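Long-range contacts in AgaA (Rhizobium radiobacter, PDB 6HLX), which binds the opine agropinic acid as the periplasmic substrate-binding protein of an ABC transporter that imports it into the cell: residues 211-217 with 454-459; 244-248 with 402-408; 390-394 with 445-449. All blocks are in the same frame, centred on the assembly; numbering follows the deposited sequence.

Contact 1: 211-217 with 454-459; sequences VDIIDYV and QNYAVK. With ZN (zinc ion), chain Q; G9Z (agropinic acid), chain E.
Two short antiparallel strands, 213-214 and 456-459, pair inside the mixed sheet of one lobe of this two-lobed periplasmic binding protein, with strands 3-8 and 231-234 flanking them. Ile213-Val458 is a non-hydrogen-bonded pair (CA-CA 4.4 Å) and Ile214-Ala457 a hydrogen-bonded one (CA-CA 5.4 Å). Backbone hydrogen bonds run from Ile214 N to Ala457 O (2.9 Å), Ala457 N to Ile214 O (3.1 Å) and Lys459 N to Asp212 O (2.9 Å). Tyr216, with positive phi and psi (46/55), kinks the chain, the register slips by one and Val217 N reaches Asn455 O (3.1 Å). Water 2 fills the kink, accepting a hydrogen bond from Tyr216 N and donating one to Asn455 O; water 1 joins Asp215 OD2 to Tyr456 OH.

Apolar packing divides between the faces: Ile213 CG1 meets Val458 CG1 (3.9 Å) on one; Ala457 CB touches Ile214 CG1 (3.9 Å) and Val217 CG2 (3.6 Å) on the other, beneath helix 199-207. At one end Asp212 OD2, hydrogen-bonded to Tyr5 N, lies 2.1 Å from a zinc (ZN) shared with His488 and His490 of what is evidently a C-terminal hexahistidine tag, so probably not native. At the other, Tyr216 (chi1 m) sends its ring into the ligand pocket: Gln454 NE2 lies over one face, 3.5 Å from Tyr216 CE2, and Tyr216 OH donates to agropinic acid O at 2.7 Å.

Contact 2: 244-248 with 402-408; sequences QFNTK and TNNSPYF. With G9Z (agropinic acid), chain E.
One side-chain amide bridges loop and ligand: Gln244 NE2 donates to Thr402 O (3.0 Å) and Asn404 O (2.9 Å), while Gln244 OE1 accepts from agropinic acid OAS (2.6 Å). Gln244 and Phe245 end strand 240-245, which with the irregular loop 402-408, closing in a type II turn from Ser405 to Phe408, walls the agropinic acid pocket at the ligand's hydroxyl-bearing tail. Nearest CA pairs are Phe245-Ser405 (4.7 Å) and Asn246-Pro406 (4.6 Å). Phe245 N donates to Ser405 OG (2.9 Å), whose hydroxyl also hydrogen-bonds Pro445 O. Pro406 O receives Thr247 N (3.0 Å) and, with chi1 p, Thr247 OG1 (2.7 Å). After an Asx turn, Lys248 N to Asn246 OD1 (2.9 Å), Lys248 (chi1 m, then extended) lies over one face of Tyr407: CE is 3.8 Å and NZ 4.1 Å from the ring centroid, CH-pi and cation-pi contacts. With both NE2 hydrogens given to carbonyls, Gln244 is oriented for OE1 to accept from the ligand; Thr402 O accepts from agropinic acid OAT (2.7 Å), a second hydroxyl.

Contact 3: 390-394 with 445-449; sequences SNYYY and PLVYF
Three tyrosines, all in chi1 m, shape the seam between the last turn of helix 388-393 and strand 446-451. Tyr394 N still hydrogen-bonds Ser390 O (2.9 Å) before Tyr394 leaves helical geometry. The backbones stay apart, Tyr393-Pro445 at 7.5 Å and Tyr392-Leu446 at 7.9 Å between CA atoms, so side chains fill the gap. Leu446 (chi1 m, chi2 m) wedges in between Tyr392 and Tyr393. Its CD2 sits over a face of the Tyr393 ring, 4.0 Å from the centroid, a CH-pi contact, and 3.4 Å from Tyr392 O; its CG meets the Tyr392 ring edge at CD2 (4.3 Å). Pro445 CG packs on Tyr393 CE2 (3.4 Å). Tyr448 points at the helix and its OH donates to Tyr393 OH (2.8 Å), which in turn donates to water 6 (2.6 Å), itself hydrogen-bonded to Leu446 O (2.8 Å). Tyr392 OH instead hydrogen-bonds Leu380 O and Ser379 OG. This is helix-on-sheet packing in a lobe of the type 2 periplasmic-binding-protein fold.

Along the chain, 211-217 comes first and finds its partner, 454-459, only near the C-terminal end, so contact 1 closes a long loop in which the other two are nested. Contacts 2 and 3 cross: 244-248 pairs with 402-408, and 390-394, lying between these, pairs with 445-449. They sit side by side, centres about 8 Å apart, on neighbouring strands 240-245 and 446-451, and touch where Asn403 O meets Tyr392 CD2 (3.1 Å). Contact 1 belongs to the other lobe's sheet, about 32 Å from contact 2 between centres. Strand 446-451 leads directly to 456-459, passing between lobes, and agropinic acid touches contacts 1 and 2, bridging the cleft.

Contact 1: 211-217 with 454-459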
loop_
_atom_site.group_PDB
_atom_site.type_symbol
_atom_site.label_atom_id
_atom_site.label_comp_id
_atom_site.label_asym_id
_atom_site.label_seq_id
_atom_site.Cartn_x
_atom_site.Cartn_y
_atom_site.Cartn_z
ATOM N N VAL A 211 -7.319 -11.396 21.784
ATOM C CA VAL A 211 -7.819 -10.699 20.581
ATOM C C VAL A 211 -8.540 -11.703 19.681
ATOM O O VAL A 211 -8.306 -12.904 19.806
ATOM C CB VAL A 211 -6.748 -9.918 19.775
ATOM C CG1 VAL A 211 -6.188 -8.745 20.575
ATOM C CG2 VAL A 211 -5.636 -10.835 19.273
ATOM N N ASP A 212 -9.345 -11.196 18.727
ATOM C CA ASP A 212 -10.151 -12.029 17.833
ATOM C C ASP A 212 -9.580 -12.152 16.424
ATOM O O ASP A 212 -9.881 -13.125 15.742
ATOM C CB ASP A 212 -11.560 -11.462 17.773
ATOM C CG ASP A 212 -12.151 -11.319 19.163
ATOM O OD1 ASP A 212 -12.062 -12.287 19.943
ATOM O OD2 ASP A 212 -12.630 -10.224 19.480
ATOM N N ILE A 213 -8.825 -11.152 15.983
ATOM C CA ILE A 213 -8.146 -11.134 14.678
ATOM C C ILE A 213 -6.775 -10.514 14.869
ATOM O O ILE A 213 -6.644 -9.599 15.671
ATOM C CB ILE A 213 -8.947 -10.282 13.620
ATOM C CG1 ILE A 213 -10.395 -10.784 13.436
ATOM C CG2 ILE A 213 -8.204 -10.200 12.223
ATOM C CD1 ILE A 213 -11.177 -10.001 12.334
ATOM N N ILE A 214 -5.773 -10.985 14.116
ATOM C CA ILE A 214 -4.464 -10.332 14.068
ATOM C C ILE A 214 -4.027 -10.170 12.632
ATOM O O ILE A 214 -4.340 -11.024 11.795
ATOM C CB ILE A 214 -3.342 -10.992 14.922
ATOM C CG1 ILE A 214 -3.020 -12.464 14.455
ATOM C CG2 ILE A 214 -3.648 -10.897 16.427
ATOM C CD1 ILE A 214 -1.650 -13.017 14.965
ATOM N N ASP A 215 -3.254 -9.126 12.347
ATOM C CA ASP A 215 -2.682 -8.994 10.992
ATOM C C ASP A 215 -1.177 -9.303 11.012
ATOM O O ASP A 215 -0.613 -9.575 12.078
ATOM C CB ASP A 215 -3.010 -7.637 10.349
ATOM C CG ASP A 215 -2.424 -6.412 10.982
ATOM O OD1 ASP A 215 -1.577 -6.555 11.897
ATOM O OD2 ASP A 215 -2.772 -5.298 10.536
ATOM N N TYR A 216 -0.524 -9.305 9.825
ATOM C CA TYR A 216 0.901 -9.598 9.696
ATOM C C TYR A 216 1.318 -10.844 10.501
ATOM O O TYR A 216 2.188 -10.777 11.361
ATOM C CB TYR A 216 1.736 -8.370 10.081
ATOM C CG TYR A 216 1.796 -7.323 8.996
ATOM C CD1 TYR A 216 0.843 -6.310 8.926
ATOM C CD2 TYR A 216 2.864 -7.275 8.103
ATOM C CE1 TYR A 216 0.905 -5.318 7.946
ATOM C CE2 TYR A 216 2.946 -6.278 7.123
ATOM C CZ TYR A 216 1.960 -5.301 7.046
ATOM O OH TYR A 216 2.048 -4.290 6.102
ATOM N N VAL A 217 0.649 -11.979 10.252
ATOM C CA VAL A 217 1.007 -13.209 10.962
ATOM C C VAL A 217 2.433 -13.558 10.536
ATOM O O VAL A 217 2.682 -13.682 9.326
ATOM C CB VAL A 217 0.042 -14.370 10.608
ATOM C CG1 VAL A 217 0.519 -15.682 11.227
ATOM C CG2 VAL A 217 -1.388 -14.032 11.037
ATOM N N GLN A 454 1.151 -12.955 2.880
ATOM C CA GLN A 454 0.636 -11.873 3.724
ATOM C C GLN A 454 -0.619 -12.457 4.342
ATOM O O GLN A 454 -1.635 -12.624 3.661
ATOM C CB GLN A 454 0.338 -10.623 2.880
ATOM C CG GLN A 454 -0.198 -9.444 3.723
ATOM C CD GLN A 454 0.846 -8.855 4.660
ATOM O OE1 GLN A 454 2.048 -9.018 4.465
ATOM N NE2 GLN A 454 0.405 -8.148 5.689
ATOM N N ASN A 455 -0.519 -12.873 5.608
ATOM C CA ASN A 455 -1.607 -13.615 6.220
ATOM C C ASN A 455 -2.220 -12.899 7.407
ATOM O O ASN A 455 -1.535 -12.145 8.109
ATOM C CB ASN A 455 -1.064 -14.984 6.685
ATOM C CG ASN A 455 -0.437 -15.789 5.553
ATOM O OD1 ASN A 455 -0.927 -15.788 4.429
ATOM N ND2 ASN A 455 0.661 -16.463 5.803
ATOM N N TYR A 456 -3.524 -13.141 7.604
ATOM C CA TYR A 456 -4.283 -12.740 8.791
ATOM C C TYR A 456 -4.583 -14.027 9.545
ATOM O O TYR A 456 -4.527 -15.134 8.977
ATOM C CB TYR A 456 -5.650 -12.113 8.423
ATOM C CG TYR A 456 -5.525 -10.699 7.907
ATOM C CD1 TYR A 456 -5.230 -10.450 6.566
ATOM C CD2 TYR A 456 -5.646 -9.607 8.766
ATOM C CE1 TYR A 456 -5.106 -9.150 6.084
ATOM C CE2 TYR A 456 -5.510 -8.300 8.297
ATOM C CZ TYR A 456 -5.234 -8.080 6.953
ATOM O OH TYR A 456 -5.048 -6.814 6.456
ATOM N N ALA A 457 -4.967 -13.884 10.810
ATOM C CA ALA A 457 -5.432 -15.035 11.563
ATOM C C ALA A 457 -6.630 -14.609 12.367
ATOM O O ALA A 457 -6.699 -13.460 12.816
ATOM C CB ALA A 457 -4.346 -15.571 12.468
ATOM N N VAL A 458 -7.627 -15.501 12.459
ATOM C CA VAL A 458 -8.854 -15.202 13.197
ATOM C C VAL A 458 -9.124 -16.301 14.203
ATOM O O VAL A 458 -8.681 -17.455 14.029
ATOM C CB VAL A 458 -10.087 -14.963 12.262
ATOM C CG1 VAL A 458 -9.783 -13.919 11.178
ATOM C CG2 VAL A 458 -10.585 -16.266 11.626
ATOM N N LYS A 459 -9.896 -15.964 15.240
ATOM C CA LYS A 459 -10.308 -16.958 16.213
ATOM C C LYS A 459 -11.508 -17.711 15.637
ATOM O O LYS A 459 -12.306 -17.131 14.899
ATOM C CB LYS A 459 -10.713 -16.268 17.535
ATOM C CG LYS A 459 -9.599 -16.239 18.583
ATOM C CD LYS A 459 -9.367 -17.630 19.210
ATOM C CE LYS A 459 -8.676 -17.600 20.546
ATOM N NZ LYS A 459 -7.839 -18.814 20.756
HETATM ZN ZN ZN Q . -13.499 -10.498 21.370
HETATM O OAM G9Z E . 2.933 -0.743 6.613
HETATM C CAB G9Z E . 3.853 -1.568 6.519
HETATM C CAC G9Z E . 4.475 -2.149 7.643
HETATM C CB G9Z E . 5.548 -3.132 7.082
HETATM C CA G9Z E . 5.566 -2.884 5.583
HETATM C C G9Z E . 5.435 -4.110 4.856
HETATM O O G9Z E . 4.279 -4.568 4.642
HETATM N N G9Z E . 4.448 -1.910 5.361
HETATM C CAG G9Z E . 3.973 -1.459 3.996
HETATM C CAH G9Z E . 4.892 -0.366 3.448
HETATM O OAP G9Z E . 6.178 -0.960 3.271
HETATM C CAI G9Z E . 4.399 0.208 2.116
HETATM O OAQ G9Z E . 2.965 0.413 2.193
HETATM C CAJ G9Z E . 5.049 1.599 1.811
HETATM O OAR G9Z E . 4.549 2.098 0.556
HETATM C CAK G9Z E . 6.596 1.657 1.834
HETATM O OAT G9Z E . 7.025 3.033 1.822
HETATM C CAL G9Z E . 7.238 0.850 0.695
HETATM O OAS G9Z E . 8.674 0.834 0.853
HETATM O OXT G9Z E . 6.490 -4.695 4.491
HETATM O O HOH W 1 -4.639 -5.097 8.598
HETATM O O HOH W 2 -1.905 -9.242 7.278
HETATM O O HOH W 3 1.893 -12.222 7.069
HETATM O O HOH W 4 2.698 -15.780 7.601
HETATM O O HOH W 5 -14.185 -8.803 21.751
#

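Contact 2: 244-248 with 402-408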
loop_
_atom_site.group_PDB
_atom_site.type_symbol
_atom_site.label_atom_id
_atom_site.label_comp_id
_atom_site.label_asym_id
_atom_site.label_seq_id
_atom_site.Cartn_x
_atom_site.Cartn_y
_atom_site.Cartn_z
ATOM N N GLN A 244 14.174 0.114 -2.924
ATOM C CA GLN A 244 13.975 1.445 -3.502
ATOM C C GLN A 244 15.298 2.154 -3.268
ATOM O O GLN A 244 15.880 2.030 -2.181
ATOM C CB GLN A 244 12.849 2.212 -2.783
ATOM C CG GLN A 244 11.480 1.672 -3.129
ATOM C CD GLN A 244 10.460 2.046 -2.102
ATOM O OE1 GLN A 244 10.060 1.200 -1.303
ATOM N NE2 GLN A 244 10.039 3.320 -2.071
ATOM N N PHE A 245 15.775 2.878 -4.277
ATOM C CA PHE A 245 17.064 3.583 -4.221
ATOM C C PHE A 245 16.884 5.091 -4.309
ATOM O O PHE A 245 16.162 5.572 -5.200
ATOM C CB PHE A 245 17.946 3.150 -5.420
ATOM C CG PHE A 245 18.240 1.668 -5.501
ATOM C CD1 PHE A 245 17.396 0.812 -6.190
ATOM C CD2 PHE A 245 19.365 1.131 -4.890
ATOM C CE1 PHE A 245 17.679 -0.557 -6.278
ATOM C CE2 PHE A 245 19.636 -0.237 -4.967
ATOM C CZ PHE A 245 18.769 -1.077 -5.628
ATOM N N ASN A 246 17.609 5.848 -3.474
ATOM C CA ASN A 246 17.604 7.295 -3.629
ATOM C C ASN A 246 18.650 7.579 -4.712
ATOM O O ASN A 246 19.865 7.418 -4.475
ATOM C CB ASN A 246 17.977 7.998 -2.332
ATOM C CG ASN A 246 17.880 9.487 -2.423
ATOM O OD1 ASN A 246 18.042 10.075 -3.495
ATOM N ND2 ASN A 246 17.597 10.136 -1.293
ATOM N N THR A 247 18.182 8.007 -5.894
ATOM C CA THR A 247 19.076 8.228 -7.036
ATOM C C THR A 247 19.979 9.474 -6.895
ATOM O O THR A 247 20.861 9.680 -7.755
ATOM C CB THR A 247 18.321 8.209 -8.362
ATOM O OG1 THR A 247 17.515 9.374 -8.457
ATOM C CG2 THR A 247 17.516 6.921 -8.582
ATOM N N LYS A 248 19.829 10.255 -5.802
ATOM C CA LYS A 248 20.761 11.369 -5.499
ATOM C C LYS A 248 22.025 10.832 -4.812
ATOM O O LYS A 248 23.043 11.534 -4.754
ATOM C CB LYS A 248 20.100 12.498 -4.695
ATOM C CG LYS A 248 19.234 13.383 -5.575
ATOM C CD LYS A 248 18.744 14.635 -4.868
ATOM C CE LYS A 248 18.195 15.626 -5.871
ATOM N NZ LYS A 248 17.595 16.813 -5.208
ATOM N N THR A 402 6.025 7.101 -1.603
ATOM C CA THR A 402 6.152 5.940 -0.718
ATOM C C THR A 402 6.729 4.687 -1.413
ATOM O O THR A 402 7.374 3.894 -0.738
ATOM C CB THR A 402 4.766 5.579 -0.103
ATOM O OG1 THR A 402 3.832 5.332 -1.173
ATOM C CG2 THR A 402 4.248 6.657 0.866
ATOM N N ASN A 403 6.512 4.524 -2.739
ATOM C CA ASN A 403 6.882 3.309 -3.483
ATOM C C ASN A 403 7.953 3.481 -4.552
ATOM O O ASN A 403 8.331 2.485 -5.163
ATOM C CB ASN A 403 5.638 2.711 -4.157
ATOM C CG ASN A 403 4.662 2.087 -3.196
ATOM O OD1 ASN A 403 3.426 2.163 -3.374
ATOM N ND2 ASN A 403 5.190 1.433 -2.171
ATOM N N ASN A 404 8.410 4.703 -4.793
ATOM C CA ASN A 404 9.381 4.904 -5.884
ATOM C C ASN A 404 10.843 4.955 -5.416
ATOM O O ASN A 404 11.133 4.862 -4.219
ATOM C CB ASN A 404 9.021 6.153 -6.720
ATOM C CG ASN A 404 9.505 7.458 -6.127
ATOM O OD1 ASN A 404 9.529 7.623 -4.905
ATOM N ND2 ASN A 404 9.895 8.422 -6.980
ATOM N N SER A 405 11.752 5.151 -6.385
ATOM C CA SER A 405 13.176 5.359 -6.139
ATOM C C SER A 405 13.394 6.875 -6.261
ATOM O O SER A 405 13.292 7.426 -7.370
ATOM C CB SER A 405 14.011 4.578 -7.151
ATOM O OG SER A 405 14.109 3.272 -6.605
ATOM N N PRO A 406 13.561 7.571 -5.107
ATOM C CA PRO A 406 13.600 9.037 -5.126
ATOM C C PRO A 406 14.409 9.658 -6.264
ATOM O O PRO A 406 15.548 9.250 -6.541
ATOM C CB PRO A 406 14.157 9.400 -3.744
ATOM C CG PRO A 406 13.605 8.319 -2.847
ATOM C CD PRO A 406 13.616 7.059 -3.716
ATOM N N TYR A 407 13.762 10.603 -6.979
ATOM C CA TYR A 407 14.315 11.418 -8.068
ATOM C C TYR A 407 14.574 10.673 -9.382
ATOM O O TYR A 407 15.013 11.308 -10.343
ATOM C CB TYR A 407 15.577 12.205 -7.626
ATOM C CG TYR A 407 15.334 12.961 -6.337
ATOM C CD1 TYR A 407 14.578 14.134 -6.324
ATOM C CD2 TYR A 407 15.756 12.446 -5.115
ATOM C CE1 TYR A 407 14.283 14.796 -5.129
ATOM C CE2 TYR A 407 15.483 13.108 -3.916
ATOM C CZ TYR A 407 14.752 14.286 -3.932
ATOM O OH TYR A 407 14.478 14.940 -2.756
ATOM N N PHE A 408 14.218 9.377 -9.471
ATOM C CA PHE A 408 14.318 8.674 -10.747
ATOM C C PHE A 408 13.311 9.321 -11.720
ATOM O O PHE A 408 12.143 9.524 -11.368
ATOM C CB PHE A 408 13.996 7.178 -10.592
ATOM C CG PHE A 408 14.006 6.446 -11.924
ATOM C CD1 PHE A 408 15.204 6.162 -12.571
ATOM C CD2 PHE A 408 12.814 6.054 -12.531
ATOM C CE1 PHE A 408 15.211 5.506 -13.811
ATOM C CE2 PHE A 408 12.815 5.391 -13.762
ATOM C CZ PHE A 408 14.013 5.121 -14.399
HETATM O OAM G9Z E . 2.933 -0.743 6.613
HETATM C CAB G9Z E . 3.853 -1.568 6.519
HETATM C CAC G9Z E . 4.475 -2.149 7.643
HETATM C CB G9Z E . 5.548 -3.132 7.082
HETATM C CA G9Z E . 5.566 -2.884 5.583
HETATM C C G9Z E . 5.435 -4.110 4.856
HETATM O O G9Z E . 4.279 -4.568 4.642
HETATM N N G9Z E . 4.448 -1.910 5.361
HETATM C CAG G9Z E . 3.973 -1.459 3.996
HETATM C CAH G9Z E . 4.892 -0.366 3.448
HETATM O OAP G9Z E . 6.178 -0.960 3.271
HETATM C CAI G9Z E . 4.399 0.208 2.116
HETATM O OAQ G9Z E . 2.965 0.413 2.193
HETATM C CAJ G9Z E . 5.049 1.599 1.811
HETATM O OAR G9Z E . 4.549 2.098 0.556
HETATM C CAK G9Z E . 6.596 1.657 1.834
HETATM O OAT G9Z E . 7.025 3.033 1.822
HETATM C CAL G9Z E . 7.238 0.850 0.695
HETATM O OAS G9Z E . 8.674 0.834 0.853
HETATM O OXT G9Z E . 6.490 -4.695 4.491
#

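Contact 3: 390-394 with 445-449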
loop_
_atom_site.group_PDB
_atom_site.type_symbol
_atom_site.label_atom_id
_atom_site.label_comp_id
_atom_site.label_asym_id
_atom_site.label_seq_id
_atom_site.Cartn_x
_atom_site.Cartn_y
_atom_site.Cartn_z
ATOM N N SER A 390 2.915 3.288 -12.572
ATOM C CA SER A 390 3.282 4.720 -12.576
ATOM C C SER A 390 3.700 5.184 -11.187
ATOM O O SER A 390 4.630 5.973 -11.049
ATOM C CB SER A 390 2.127 5.589 -13.049
ATOM O OG SER A 390 2.070 5.595 -14.462
ATOM N N ASN A 391 3.010 4.674 -10.159
ATOM C CA ASN A 391 3.294 5.029 -8.780
ATOM C C ASN A 391 4.747 4.664 -8.392
ATOM O O ASN A 391 5.381 5.391 -7.629
ATOM C CB ASN A 391 2.272 4.368 -7.865
ATOM C CG ASN A 391 2.474 4.650 -6.399
ATOM O OD1 ASN A 391 2.675 5.812 -5.954
ATOM N ND2 ASN A 391 2.442 3.590 -5.625
ATOM N N TYR A 392 5.282 3.571 -8.986
ATOM C CA TYR A 392 6.650 3.099 -8.765
ATOM C C TYR A 392 7.692 3.745 -9.679
ATOM O O TYR A 392 8.820 3.972 -9.246
ATOM C CB TYR A 392 6.694 1.558 -8.975
ATOM C CG TYR A 392 6.149 0.814 -7.781
ATOM C CD1 TYR A 392 4.773 0.739 -7.544
ATOM C CD2 TYR A 392 7.003 0.200 -6.875
ATOM C CE1 TYR A 392 4.272 0.126 -6.395
ATOM C CE2 TYR A 392 6.511 -0.434 -5.732
ATOM C CZ TYR A 392 5.144 -0.475 -5.504
ATOM O OH TYR A 392 4.682 -1.038 -4.341
ATOM N N TYR A 393 7.348 3.966 -10.966
ATOM C CA TYR A 393 8.321 4.343 -12.006
ATOM C C TYR A 393 8.269 5.743 -12.582
ATOM O O TYR A 393 9.271 6.185 -13.153
ATOM C CB TYR A 393 8.183 3.355 -13.186
ATOM C CG TYR A 393 8.730 1.979 -12.866
ATOM C CD1 TYR A 393 7.941 1.025 -12.226
ATOM C CD2 TYR A 393 10.038 1.629 -13.203
ATOM C CE1 TYR A 393 8.446 -0.232 -11.896
ATOM C CE2 TYR A 393 10.548 0.366 -12.901
ATOM C CZ TYR A 393 9.752 -0.555 -12.231
ATOM O OH TYR A 393 10.243 -1.801 -11.921
ATOM N N TYR A 394 7.101 6.403 -12.554
ATOM C CA TYR A 394 6.964 7.703 -13.217
ATOM C C TYR A 394 7.819 8.786 -12.548
ATOM O O TYR A 394 8.091 8.709 -11.354
ATOM C CB TYR A 394 5.492 8.143 -13.177
ATOM C CG TYR A 394 5.143 9.146 -14.257
ATOM C CD1 TYR A 394 4.930 8.738 -15.570
ATOM C CD2 TYR A 394 5.072 10.506 -13.976
ATOM C CE1 TYR A 394 4.630 9.655 -16.573
ATOM C CE2 TYR A 394 4.777 11.436 -14.977
ATOM C CZ TYR A 394 4.517 10.998 -16.267
ATOM O OH TYR A 394 4.206 11.893 -17.267
ATOM N N PRO A 445 15.459 0.882 -11.879
ATOM C CA PRO A 445 15.313 1.857 -10.776
ATOM C C PRO A 445 14.802 1.170 -9.511
ATOM O O PRO A 445 15.107 1.608 -8.411
ATOM C CB PRO A 445 14.283 2.850 -11.308
ATOM C CG PRO A 445 13.477 2.060 -12.309
ATOM C CD PRO A 445 14.485 1.154 -12.966
ATOM N N LEU A 446 14.016 0.082 -9.678
ATOM C CA LEU A 446 13.508 -0.749 -8.580
ATOM C C LEU A 446 14.114 -2.136 -8.769
ATOM O O LEU A 446 14.238 -2.605 -9.898
ATOM C CB LEU A 446 11.974 -0.882 -8.608
ATOM C CG LEU A 446 11.072 0.297 -8.144
ATOM C CD1 LEU A 446 11.346 0.714 -6.685
ATOM C CD2 LEU A 446 11.118 1.473 -9.093
ATOM N N VAL A 447 14.452 -2.794 -7.660
ATOM C CA VAL A 447 14.983 -4.160 -7.700
ATOM C C VAL A 447 14.037 -5.012 -6.858
ATOM O O VAL A 447 13.586 -4.570 -5.784
ATOM C CB VAL A 447 16.457 -4.211 -7.231
ATOM C CG1 VAL A 447 16.850 -5.620 -6.807
ATOM C CG2 VAL A 447 17.393 -3.693 -8.332
ATOM N N TYR A 448 13.706 -6.235 -7.352
ATOM C CA TYR A 448 12.744 -7.096 -6.656
ATOM C C TYR A 448 13.381 -8.441 -6.351
ATOM O O TYR A 448 14.101 -8.986 -7.196
ATOM C CB TYR A 448 11.499 -7.315 -7.536
ATOM C CG TYR A 448 10.878 -6.038 -8.048
ATOM C CD1 TYR A 448 11.267 -5.490 -9.269
ATOM C CD2 TYR A 448 9.847 -5.410 -7.346
ATOM C CE1 TYR A 448 10.696 -4.310 -9.748
ATOM C CE2 TYR A 448 9.254 -4.241 -7.827
ATOM C CZ TYR A 448 9.668 -3.711 -9.042
ATOM O OH TYR A 448 9.089 -2.573 -9.538
ATOM N N PHE A 449 13.067 -8.998 -5.166
ATOM C CA PHE A 449 13.681 -10.256 -4.759
ATOM C C PHE A 449 12.745 -11.414 -4.589
ATOM O O PHE A 449 13.147 -12.535 -4.903
ATOM C CB PHE A 449 14.467 -10.061 -3.449
ATOM C CG PHE A 449 15.651 -9.128 -3.600
ATOM C CD1 PHE A 449 16.547 -9.278 -4.654
ATOM C CD2 PHE A 449 15.853 -8.086 -2.696
ATOM C CE1 PHE A 449 17.647 -8.408 -4.792
ATOM C CE2 PHE A 449 16.950 -7.223 -2.834
ATOM C CZ PHE A 449 17.828 -7.387 -3.882
HETATM O O HOH W 6 12.869 -1.875 -12.223
#